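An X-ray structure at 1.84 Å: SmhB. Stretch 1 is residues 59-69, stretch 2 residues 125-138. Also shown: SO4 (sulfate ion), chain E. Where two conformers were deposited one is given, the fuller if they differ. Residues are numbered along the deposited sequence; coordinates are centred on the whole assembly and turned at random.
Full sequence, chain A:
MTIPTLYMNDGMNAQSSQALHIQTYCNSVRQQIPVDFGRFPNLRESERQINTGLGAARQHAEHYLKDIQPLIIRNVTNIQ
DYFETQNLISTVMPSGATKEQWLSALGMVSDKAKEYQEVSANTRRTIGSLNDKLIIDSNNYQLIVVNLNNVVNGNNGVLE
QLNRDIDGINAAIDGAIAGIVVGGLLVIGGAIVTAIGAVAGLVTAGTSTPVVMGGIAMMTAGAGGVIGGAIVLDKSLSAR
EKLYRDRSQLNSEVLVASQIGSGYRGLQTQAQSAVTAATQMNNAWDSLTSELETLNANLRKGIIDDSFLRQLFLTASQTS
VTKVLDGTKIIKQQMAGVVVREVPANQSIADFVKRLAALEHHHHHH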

# COMPACT_ATOMS: atom_id res chain seq x y z
N GLN A 59 -2.51 16.60 -1.99
CA GLN A 59 -3.49 16.53 -0.87
C GLN A 59 -3.99 15.08 -0.68
O GLN A 59 -4.11 14.63 0.48
N HIS A 60 -4.34 14.35 -1.73
CA HIS A 60 -4.84 12.97 -1.61
C HIS A 60 -3.75 12.09 -0.96
O HIS A 60 -4.06 11.30 -0.10
N ALA A 61 -2.49 12.21 -1.42
CA ALA A 61 -1.30 11.52 -0.91
C ALA A 61 -1.12 11.85 0.58
O ALA A 61 -0.87 10.90 1.36
N GLU A 62 -1.21 13.14 0.93
CA GLU A 62 -1.08 13.61 2.34
C GLU A 62 -2.21 12.99 3.17
O GLU A 62 -1.98 12.58 4.33
N HIS A 63 -3.41 12.93 2.62
CA HIS A 63 -4.57 12.35 3.36
C HIS A 63 -4.27 10.86 3.66
O HIS A 63 -4.45 10.40 4.80
N TYR A 64 -3.78 10.12 2.68
CA TYR A 64 -3.37 8.72 2.90
C TYR A 64 -2.34 8.69 4.04
O TYR A 64 -2.51 7.94 5.04
N LEU A 65 -1.27 9.48 3.88
CA LEU A 65 -0.07 9.35 4.76
C LEU A 65 -0.47 9.72 6.19
O LEU A 65 -0.02 9.03 7.11
N LYS A 66 -1.23 10.80 6.36
CA LYS A 66 -1.46 11.42 7.68
C LYS A 66 -2.65 10.75 8.33
O LYS A 66 -2.69 10.61 9.58
N ASP A 67 -3.64 10.31 7.57
CA ASP A 67 -4.93 9.97 8.21
C ASP A 67 -5.17 8.49 8.05
O ASP A 67 -5.98 7.95 8.78
N ILE A 68 -4.58 7.83 7.05
CA ILE A 68 -4.98 6.42 6.80
C ILE A 68 -3.87 5.47 7.23
O ILE A 68 -4.21 4.47 7.96
N GLN A 69 -2.62 5.71 6.82
CA GLN A 69 -1.50 4.85 7.26
C GLN A 69 -1.57 4.59 8.78
O GLN A 69 -1.31 3.44 9.19
N ARG A 125 -13.86 2.17 4.77
CA ARG A 125 -14.72 3.24 4.23
C ARG A 125 -13.86 4.48 3.91
O ARG A 125 -14.10 5.15 2.89
N THR A 126 -12.88 4.81 4.74
CA THR A 126 -12.03 5.99 4.54
C THR A 126 -11.20 5.79 3.26
O THR A 126 -11.14 6.74 2.41
N ILE A 127 -10.60 4.62 3.10
CA ILE A 127 -9.77 4.37 1.88
C ILE A 127 -10.70 4.26 0.66
O ILE A 127 -10.28 4.70 -0.42
N GLY A 128 -11.91 3.71 0.81
CA GLY A 128 -12.95 3.67 -0.22
C GLY A 128 -13.29 5.07 -0.72
O GLY A 128 -13.36 5.29 -1.96
N SER A 129 -13.44 6.03 0.18
CA SER A 129 -13.79 7.44 -0.19
C SER A 129 -12.61 8.05 -0.94
O SER A 129 -12.82 8.76 -1.93
N LEU A 130 -11.40 7.75 -0.50
CA LEU A 130 -10.17 8.31 -1.11
C LEU A 130 -10.03 7.72 -2.52
O LEU A 130 -9.76 8.49 -3.45
N ASN A 131 -10.24 6.42 -2.67
CA ASN A 131 -10.24 5.72 -3.98
C ASN A 131 -11.24 6.41 -4.89
O ASN A 131 -10.91 6.67 -6.06
N ASP A 132 -12.45 6.66 -4.41
CA ASP A 132 -13.52 7.27 -5.24
C ASP A 132 -13.07 8.65 -5.72
O ASP A 132 -13.18 8.94 -6.94
N LYS A 133 -12.53 9.49 -4.84
CA LYS A 133 -12.10 10.85 -5.23
C LYS A 133 -10.95 10.74 -6.26
O LYS A 133 -10.94 11.52 -7.20
N LEU A 134 -10.05 9.75 -6.08
CA LEU A 134 -8.88 9.54 -6.95
C LEU A 134 -9.39 9.06 -8.33
O LEU A 134 -8.79 9.47 -9.36
N ILE A 135 -10.45 8.28 -8.37
CA ILE A 135 -11.05 7.79 -9.66
C ILE A 135 -11.52 9.05 -10.42
O ILE A 135 -11.10 9.26 -11.59
N ILE A 136 -12.25 9.93 -9.73
CA ILE A 136 -12.86 11.12 -10.38
C ILE A 136 -11.69 12.00 -10.82
O ILE A 136 -11.63 12.42 -12.04
N ASP A 137 -10.82 12.32 -9.88
CA ASP A 137 -9.79 13.37 -10.14
C ASP A 137 -8.82 12.86 -11.20
O ASP A 137 -8.48 13.63 -12.10
N SER A 138 -8.34 11.61 -11.15
CA SER A 138 -7.34 11.11 -12.11
C SER A 138 -8.00 11.02 -13.50
O SER A 138 -7.30 11.33 -14.49

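The two stretches form an antiparallel helix-helix contact with an aliphatic centre, closed at one end by a histidine-aspartate hydrogen bond and bridged toward the other by a water. The helix axes run at 173° and approach to 10.6 Å, and the pairing buries 450 Å² summed over both sides. The closest CA atoms fix the register: H60 CA lies 7.1 Å from L130 CA, and I68 CA lies 7.2 Å from I127 CA.

H60 gives up the most surface, 109 Å². Its CA-to-CB bond points toward the other helix, and with chi1 m the ring enters a hole formed by L130, K133, L134 and D137. H60 NE2 donates to D137 OD2 at 2.7 Å with an N-H...acceptor angle of 161°; the acceptor lies at the ring edge, near its plane, as an in-plane N-H requires. D137, also chi1 m, points toward the first helix. Carbon atoms line the rest of the pocket: H60 CD2 is 3.6 Å from L134 CD2, H60 ND1 is 3.8 Å from L130 CD1, and H60 CE1 is 3.9 Å from K133 CB. The K133 side chain starts toward the contact, but its end leads away; K133 CB makes its closest approach to H60.

L130 is the reciprocal knob, seated among H60, H63, Y64 and I68. Its t, p rotamer places CD1 4.1 Å from H63 CD2, at the edge of that ring, while CD2 lies 4.0 Å from Y64 CB and 3.8 Å from I68 CD1. I68 (m, t) points toward the second helix, and its CD1 also comes within 4.0 Å of I127 CD1. I127 (t, p in the conformer given) leaves its backbone sideways, yet its end comes nearer; I127 CD1 lies 4.1 Å from Y64 CD1, at the edge of the tyrosine ring. T126 adds its methyl to this end, with T126 CG2 3.8 Å from I68 CG1.

H63, chi1 t, has polar partners at both ring nitrogens. H63 ND1 donates to D67 OD2 within its own helix at 2.6 Å and 151°, while H63 NE2 is 2.7 Å from water 1. That water donates to T126 O at 2.7 Å, linking the histidine to the opposing backbone; the geometry leaves the direction of its bond with NE2 open.

The sulfate lies outside the interface: R125 NE donates to SO4 O1 at 2.7 Å and R125 NH2 to SO4 O2 at 3.2 Å, and R125 has no contact with the first stretch.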

# COMPACT_ATOMS: atom_id res chain seq x y z
CB GLN A 59 -4.61 17.55 -1.09
CG GLN A 59 -5.88 17.32 -0.25
CD GLN A 59 -5.66 17.07 1.23
OE1 GLN A 59 -4.67 17.51 1.82
NE2 GLN A 59 -6.59 16.34 1.83
CB HIS A 60 -5.26 12.38 -2.98
CG HIS A 60 -6.46 13.01 -3.58
ND1 HIS A 60 -7.57 13.36 -2.82
CD2 HIS A 60 -6.70 13.41 -4.84
CE1 HIS A 60 -8.47 13.92 -3.60
NE2 HIS A 60 -7.94 14.00 -4.86
CB ALA A 61 -0.08 11.94 -1.68
CB GLU A 62 -1.15 15.13 2.41
CG GLU A 62 -1.04 15.70 3.81
CD GLU A 62 0.38 15.68 4.37
OE1 GLU A 62 1.24 14.97 3.76
OE2 GLU A 62 0.62 16.34 5.43
CB HIS A 63 -5.84 12.58 2.58
CG HIS A 63 -7.03 11.94 3.21
ND1 HIS A 63 -7.36 12.15 4.57
CD2 HIS A 63 -7.95 11.09 2.70
CE1 HIS A 63 -8.46 11.47 4.84
NE2 HIS A 63 -8.82 10.81 3.70
CB TYR A 64 -2.82 8.03 1.65
CG TYR A 64 -2.45 6.64 2.07
CD1 TYR A 64 -3.41 5.65 2.18
CD2 TYR A 64 -1.16 6.34 2.45
CE1 TYR A 64 -3.08 4.40 2.69
CE2 TYR A 64 -0.80 5.09 2.90
CZ TYR A 64 -1.79 4.13 3.07
OH TYR A 64 -1.49 2.89 3.58
CB LEU A 65 1.06 10.25 4.26
CG LEU A 65 1.75 9.79 2.97
CD1 LEU A 65 2.74 10.85 2.47
CD2 LEU A 65 2.52 8.49 3.20
CB LYS A 66 -1.61 12.95 7.57
CG LYS A 66 -0.34 13.73 7.24
CD LYS A 66 0.89 13.46 8.15
CE LYS A 66 2.23 14.01 7.66
NZ LYS A 66 3.14 12.95 7.13
CB ASP A 67 -6.09 10.81 7.64
CG ASP A 67 -5.90 12.30 7.75
OD1 ASP A 67 -5.46 12.76 8.82
OD2 ASP A 67 -6.19 12.99 6.77
CB ILE A 68 -5.44 6.20 5.34
CG1 ILE A 68 -6.56 7.18 4.99
CG2 ILE A 68 -5.80 4.74 5.11
CD1 ILE A 68 -7.01 7.08 3.56
CB GLN A 69 -0.15 5.44 6.86
CG GLN A 69 1.05 4.55 7.15
CD GLN A 69 1.29 3.42 6.19
OE1 GLN A 69 0.54 3.20 5.25
NE2 GLN A 69 2.34 2.66 6.42
CB ARG A 125 -15.83 3.63 5.19
CG ARG A 125 -16.93 2.61 5.44
CD ARG A 125 -17.81 3.10 6.63
NE ARG A 125 -18.57 1.94 7.03
CZ ARG A 125 -18.55 1.32 8.19
NH1 ARG A 125 -17.97 1.83 9.25
NH2 ARG A 125 -19.29 0.23 8.32
CB THR A 126 -11.12 6.28 5.74
OG1 THR A 126 -12.01 6.44 6.84
CG2 THR A 126 -10.31 7.54 5.56
CB ILE A 127 -8.77 3.19 2.05
CG1 ILE A 127 -7.73 3.13 0.92
CG2 ILE A 127 -9.44 1.83 2.12
CD1 ILE A 127 -7.02 4.38 0.62
CB SER A 129 -14.12 8.27 1.02
OG SER A 129 -15.33 7.84 1.58
CB LEU A 130 -8.95 8.02 -0.25
CG LEU A 130 -7.63 8.41 -0.92
CD1 LEU A 130 -7.58 9.91 -1.23
CD2 LEU A 130 -6.44 7.94 -0.10
CB ASN A 131 -10.48 4.23 -3.82
CG ASN A 131 -10.30 3.47 -5.10
OD1 ASN A 131 -9.35 3.70 -5.84
ND2 ASN A 131 -11.19 2.50 -5.31
CB ASP A 132 -14.86 7.34 -4.49
CG ASP A 132 -15.44 5.96 -4.23
OD1 ASP A 132 -14.99 5.03 -4.91
OD2 ASP A 132 -16.32 5.83 -3.32
CB LYS A 133 -11.61 11.63 -4.02
CG LYS A 133 -12.69 11.94 -3.02
CD LYS A 133 -12.14 12.68 -1.81
CE LYS A 133 -13.10 12.67 -0.64
NZ LYS A 133 -13.08 13.97 0.05
CB LEU A 134 -7.90 8.55 -6.32
CG LEU A 134 -6.96 9.14 -5.27
CD1 LEU A 134 -6.27 8.01 -4.50
CD2 LEU A 134 -5.94 10.10 -5.90
CB ILE A 135 -12.17 6.77 -9.46
CG1 ILE A 135 -11.59 5.46 -8.94
CG2 ILE A 135 -12.95 6.55 -10.76
CD1 ILE A 135 -12.58 4.51 -8.38
CB ILE A 136 -13.83 11.80 -9.41
CG1 ILE A 136 -15.06 10.93 -9.12
CG2 ILE A 136 -14.29 13.16 -9.92
CD1 ILE A 136 -15.65 11.16 -7.72
CB ASP A 137 -9.09 13.89 -8.86
CG ASP A 137 -9.95 14.75 -7.95
OD1 ASP A 137 -11.02 15.21 -8.39
OD2 ASP A 137 -9.61 14.87 -6.78
CB SER A 138 -6.74 9.76 -11.70
OG SER A 138 -7.73 8.79 -11.67
S SO4 E . -20.55 -0.03 4.59
O1 SO4 E . -20.37 1.29 5.17
O2 SO4 E . -20.58 -1.02 5.63
O3 SO4 E . -21.79 -0.08 3.85
O4 SO4 E . -19.47 -0.28 3.69
O HOH W 1 -10.92 9.43 2.75